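Local coordinates for protein Endonuclease/exonuclease/phosphatase (Beutenbergia cavernae DSM 12333, PDB 4RUW) that is a zinc-containing member of the endonuclease/exonuclease/phosphatase family, with a DNase I-like fold joined to an Ig-like domain, whose specific function is not established, at residues G175-D187 against D193-G205. Residues are numbered along the deposited sequence; the frame is centred on the assembly and turned at random. Where two conformers were deposited one is given.
Sequences GKLRRSLLTVTVD and DVVVHATHLSTPG
Leu182 pairs with Ala198, Val184 with Val196 and Val186 with Val194, and at each pair two backbone hydrogen bonds tie 179-187 to 193-200 as an antiparallel beta hairpin. The straightest runs from Leu182 N to Ala198 O, with 179° at the hydrogen. Side chains of these six residues share the buried face, where Leu182 CB approaches Ala198 CB at 4.3 Å. The other face is more polar. There Thr183 and His197 lie side by side, and OG1 of Thr183 comes to the imidazole edge, near the ring plane, to make a 2.8 Å hydrogen bond with ND1 of His197. With Thr183 OG1 beside its own backbone N (chi1 -61°), the methyl CG2 packs against Val195 CG1 at 3.6 Å. Where regular pairing fades, Thr199 OG1 donates to Ser180 O (2.8 Å) from above the carbonyl plane.

Beyond it the strands separate and Arg179 bridges the gap. Its chain bends at chi2 (-61°), bringing NH1 over the centre of the His200 ring, 3.3 Å above the plane, while Leu201 O lies over a guanidinium face. Water completes this looser end: one molecule joins Arg179 NE to Ser202 OG, which is also hydrogen-bonded to Gln216 NE2, another Arg179 NH2 to Thr203 N. At the far, more exposed end, Asp187 OD1 and Asp193 OD1 stand 3.6 Å apart, a like-charge approach.

Strand 157-166 flanks 179-188 and strand 230-233 flanks 192-200, while Val196 and Ala198 pack on Val93 of strand 91-98, and Leu182 and Val184 on Val151 of strand 146-153, joining the two sheets of the DNase I-like sandwich.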
loop_
_atom_site.group_PDB
_atom_site.type_symbol
_atom_site.label_atom_id
_atom_site.label_comp_id
_atom_site.label_asym_id
_atom_site.label_seq_id
_atom_site.Cartn_x
_atom_site.Cartn_y
_atom_site.Cartn_z
ATOM N N GLY A 175 0.788 19.881 18.549
ATOM C CA GLY A 175 0.225 20.605 17.418
ATOM C C GLY A 175 -1.060 20.031 16.850
ATOM O O GLY A 175 -1.634 19.093 17.394
ATOM N N LYS A 176 -1.545 20.609 15.765
ATOM C CA LYS A 176 -2.803 20.184 15.182
ATOM C C LYS A 176 -2.730 18.788 14.517
ATOM O O LYS A 176 -1.729 18.389 14.092
ATOM C CB LYS A 176 -3.326 21.200 14.147
ATOM C CG LYS A 176 -2.568 21.151 12.876
ATOM C CD LYS A 176 -2.864 22.245 11.860
ATOM C CE LYS A 176 -4.246 22.168 11.295
ATOM N NZ LYS A 176 -4.336 22.989 10.068
ATOM N N LEU A 177 -3.850 18.148 14.442
ATOM C CA LEU A 177 -3.907 16.886 13.731
ATOM C C LEU A 177 -3.911 17.125 12.224
ATOM O O LEU A 177 -4.544 18.064 11.733
ATOM C CB LEU A 177 -5.116 16.087 14.189
ATOM C CG LEU A 177 -4.915 15.560 15.610
ATOM C CD1 LEU A 177 -6.227 15.083 16.205
ATOM C CD2 LEU A 177 -3.875 14.447 15.613
ATOM N N ARG A 178 -3.169 16.287 11.504
ATOM C CA ARG A 178 -2.998 16.434 10.063
ATOM C C ARG A 178 -3.297 15.164 9.273
ATOM O O ARG A 178 -3.631 15.249 8.086
ATOM C CB ARG A 178 -1.576 16.883 9.730
ATOM C CG ARG A 178 -1.183 18.198 10.367
ATOM C CD ARG A 178 0.282 18.520 10.127
ATOM N NE ARG A 178 0.675 19.714 10.872
ATOM C CZ ARG A 178 0.573 20.958 10.414
ATOM N NH1 ARG A 178 0.098 21.187 9.197
ATOM N NH2 ARG A 178 0.945 21.976 11.180
ATOM N N ARG A 179 -3.153 13.996 9.902
ATOM C CA ARG A 179 -3.269 12.719 9.194
ATOM C C ARG A 179 -4.214 11.812 9.964
ATOM O O ARG A 179 -4.297 11.893 11.200
ATOM C CB ARG A 179 -1.901 12.033 9.095
ATOM C CG ARG A 179 -0.810 12.892 8.465
ATOM C CD ARG A 179 -1.124 13.296 7.043
ATOM N NE ARG A 179 -0.068 14.156 6.521
ATOM C CZ ARG A 179 -0.003 14.587 5.268
ATOM N NH1 ARG A 179 -0.942 14.231 4.404
ATOM N NH2 ARG A 179 1.005 15.361 4.884
ATOM N N SER A 180 -4.921 10.934 9.263
ATOM C CA SER A 180 -5.756 9.949 9.943
ATOM C C SER A 180 -5.950 8.702 9.101
ATOM O O SER A 180 -5.623 8.682 7.906
ATOM C CB SER A 180 -7.117 10.542 10.319
ATOM O OG SER A 180 -7.900 10.789 9.163
ATOM N N LEU A 181 -6.478 7.667 9.742
ATOM C CA LEU A 181 -6.823 6.407 9.108
ATOM C C LEU A 181 -8.339 6.281 9.076
ATOM O O LEU A 181 -9.001 6.525 10.090
ATOM C CB LEU A 181 -6.238 5.263 9.929
ATOM C CG LEU A 181 -6.756 3.860 9.631
ATOM C CD1 LEU A 181 -6.291 3.388 8.274
ATOM C CD2 LEU A 181 -6.331 2.895 10.722
ATOM N N LEU A 182 -8.884 5.926 7.912
ATOM C CA LEU A 182 -10.308 5.655 7.757
ATOM C C LEU A 182 -10.498 4.164 7.514
ATOM O O LEU A 182 -9.876 3.595 6.625
ATOM C CB LEU A 182 -10.874 6.441 6.574
ATOM C CG LEU A 182 -12.290 6.069 6.130
ATOM C CD1 LEU A 182 -13.290 6.279 7.265
ATOM C CD2 LEU A 182 -12.684 6.856 4.891
ATOM N N THR A 183 -11.360 3.529 8.305
ATOM C CA THR A 183 -11.646 2.113 8.127
ATOM C C THR A 183 -13.139 1.907 7.922
ATOM O O THR A 183 -13.953 2.430 8.681
ATOM C CB THR A 183 -11.169 1.295 9.351
ATOM O OG1 THR A 183 -9.754 1.460 9.498
ATOM C CG2 THR A 183 -11.509 -0.180 9.192
ATOM N N VAL A 184 -13.493 1.142 6.895
ATOM C CA VAL A 184 -14.881 0.798 6.649
ATOM C C VAL A 184 -14.950 -0.591 6.031
ATOM O O VAL A 184 -14.064 -0.991 5.291
ATOM C CB VAL A 184 -15.576 1.854 5.761
ATOM C CG1 VAL A 184 -15.000 1.860 4.347
ATOM C CG2 VAL A 184 -17.091 1.659 5.775
ATOM N N THR A 185 -15.989 -1.341 6.368
ATOM C CA THR A 185 -16.182 -2.663 5.805
ATOM C C THR A 185 -17.131 -2.586 4.624
ATOM O O THR A 185 -18.198 -1.965 4.714
ATOM C CB THR A 185 -16.735 -3.633 6.855
ATOM O OG1 THR A 185 -15.782 -3.743 7.914
ATOM C CG2 THR A 185 -16.979 -4.999 6.258
ATOM N N VAL A 186 -16.736 -3.211 3.518
ATOM C CA VAL A 186 -17.572 -3.289 2.328
ATOM C C VAL A 186 -18.058 -4.726 2.136
ATOM O O VAL A 186 -17.280 -5.671 2.274
ATOM C CB VAL A 186 -16.769 -2.852 1.089
ATOM C CG1 VAL A 186 -17.603 -2.987 -0.166
ATOM C CG2 VAL A 186 -16.286 -1.418 1.254
ATOM N N ASP A 187 -19.345 -4.893 1.841
ATOM C CA ASP A 187 -19.908 -6.218 1.600
ATOM C C ASP A 187 -19.942 -6.489 0.097
ATOM O O ASP A 187 -20.819 -6.001 -0.616
ATOM C CB ASP A 187 -21.306 -6.317 2.202
ATOM C CG ASP A 187 -21.883 -7.706 2.097
ATOM O OD1 ASP A 187 -21.141 -8.643 1.730
ATOM O OD2 ASP A 187 -23.085 -7.868 2.386
ATOM N N ASP A 193 -17.555 -9.813 3.338
ATOM C CA ASP A 193 -17.024 -8.592 3.928
ATOM C C ASP A 193 -15.534 -8.433 3.660
ATOM O O ASP A 193 -14.749 -9.361 3.870
ATOM C CB ASP A 193 -17.256 -8.575 5.441
ATOM C CG ASP A 193 -18.715 -8.394 5.822
ATOM O OD1 ASP A 193 -19.575 -8.232 4.932
ATOM O OD2 ASP A 193 -18.993 -8.398 7.038
ATOM N N VAL A 194 -15.149 -7.238 3.230
ATOM C CA VAL A 194 -13.740 -6.889 3.065
ATOM C C VAL A 194 -13.519 -5.603 3.849
ATOM O O VAL A 194 -14.229 -4.625 3.628
ATOM C CB VAL A 194 -13.374 -6.677 1.574
ATOM C CG1 VAL A 194 -11.926 -6.222 1.450
ATOM C CG2 VAL A 194 -13.621 -7.954 0.777
ATOM N N VAL A 195 -12.556 -5.602 4.770
ATOM C CA VAL A 195 -12.256 -4.396 5.520
ATOM C C VAL A 195 -11.297 -3.520 4.719
ATOM O O VAL A 195 -10.241 -3.982 4.295
ATOM C CB VAL A 195 -11.651 -4.726 6.895
ATOM C CG1 VAL A 195 -11.406 -3.452 7.686
ATOM C CG2 VAL A 195 -12.575 -5.671 7.669
ATOM N N VAL A 196 -11.691 -2.270 4.486
ATOM C CA VAL A 196 -10.884 -1.320 3.735
ATOM C C VAL A 196 -10.301 -0.275 4.669
ATOM O O VAL A 196 -11.046 0.441 5.352
ATOM C CB VAL A 196 -11.745 -0.642 2.643
ATOM C CG1 VAL A 196 -10.932 0.388 1.864
ATOM C CG2 VAL A 196 -12.354 -1.677 1.709
ATOM N N HIS A 197 -8.973 -0.207 4.703
ATOM C CA HIS A 197 -8.255 0.795 5.472
ATOM C C HIS A 197 -7.637 1.790 4.502
ATOM O O HIS A 197 -6.866 1.404 3.618
ATOM C CB HIS A 197 -7.140 0.145 6.292
ATOM C CG HIS A 197 -7.603 -0.920 7.233
ATOM N ND1 HIS A 197 -8.190 -0.639 8.457
ATOM C CD2 HIS A 197 -7.550 -2.269 7.151
ATOM C CE1 HIS A 197 -8.472 -1.768 9.074
ATOM N NE2 HIS A 197 -8.087 -2.777 8.305
ATOM N N ALA A 198 -7.976 3.066 4.673
ATOM C CA ALA A 198 -7.549 4.149 3.784
ATOM C C ALA A 198 -6.736 5.154 4.577
ATOM O O ALA A 198 -7.203 5.644 5.612
ATOM C CB ALA A 198 -8.769 4.839 3.207
ATOM N N THR A 199 -5.535 5.493 4.120
ATOM C CA THR A 199 -4.771 6.491 4.841
ATOM C C THR A 199 -3.808 7.244 3.933
ATOM O O THR A 199 -3.748 7.010 2.713
ATOM C CB THR A 199 -4.049 5.874 6.076
ATOM O OG1 THR A 199 -3.619 6.917 6.962
ATOM C CG2 THR A 199 -2.852 5.051 5.657
ATOM N N HIS A 200 -3.069 8.158 4.553
ATOM C CA HIS A 200 -2.146 9.064 3.887
ATOM C C HIS A 200 -1.220 9.523 5.019
ATOM O O HIS A 200 -1.675 10.119 6.002
ATOM C CB HIS A 200 -2.941 10.225 3.265
ATOM C CG HIS A 200 -2.123 11.223 2.506
ATOM N ND1 HIS A 200 -2.703 12.297 1.874
ATOM C CD2 HIS A 200 -0.791 11.320 2.276
ATOM C CE1 HIS A 200 -1.765 13.020 1.289
ATOM N NE2 HIS A 200 -0.598 12.456 1.525
ATOM N N LEU A 201 0.063 9.179 4.933
ATOM C CA LEU A 201 0.999 9.493 6.011
ATOM C C LEU A 201 1.748 10.796 5.750
ATOM O O LEU A 201 1.713 11.316 4.630
ATOM C CB LEU A 201 2.005 8.352 6.198
ATOM C CG LEU A 201 1.412 6.961 6.418
ATOM C CD1 LEU A 201 2.522 5.979 6.689
ATOM C CD2 LEU A 201 0.363 6.944 7.527
ATOM N N SER A 202 2.455 11.302 6.757
ATOM C CA SER A 202 3.274 12.488 6.561
ATOM C C SER A 202 4.319 12.275 5.474
ATOM O O SER A 202 4.728 11.152 5.197
ATOM C CB SER A 202 4.005 12.849 7.848
ATOM O OG SER A 202 3.121 13.284 8.855
ATOM N N THR A 203 4.757 13.373 4.879
ATOM C CA THR A 203 5.879 13.352 3.951
ATOM C C THR A 203 7.180 13.196 4.727
ATOM O O THR A 203 7.268 13.611 5.879
ATOM C CB THR A 203 5.956 14.657 3.154
ATOM O OG1 THR A 203 6.208 15.745 4.054
ATOM C CG2 THR A 203 4.660 14.893 2.398
ATOM N N PRO A 204 8.203 12.590 4.111
ATOM C CA PRO A 204 9.471 12.401 4.824
ATOM C C PRO A 204 10.367 13.627 4.667
ATOM O O PRO A 204 11.498 13.520 4.196
ATOM C CB PRO A 204 10.080 11.191 4.114
ATOM C CG PRO A 204 9.599 11.333 2.707
ATOM C CD PRO A 204 8.209 11.930 2.792
ATOM N N GLY A 205 9.873 14.784 5.092
ATOM C CA GLY A 205 10.549 16.041 4.826
ATOM C C GLY A 205 11.722 16.368 5.732
ATOM O O GLY A 205 12.453 17.325 5.478
HETATM O O HOH W 1 1.659 15.449 8.467
HETATM O O HOH W 2 3.825 16.027 5.967
HETATM O O HOH W 3 -4.228 11.107 6.379
#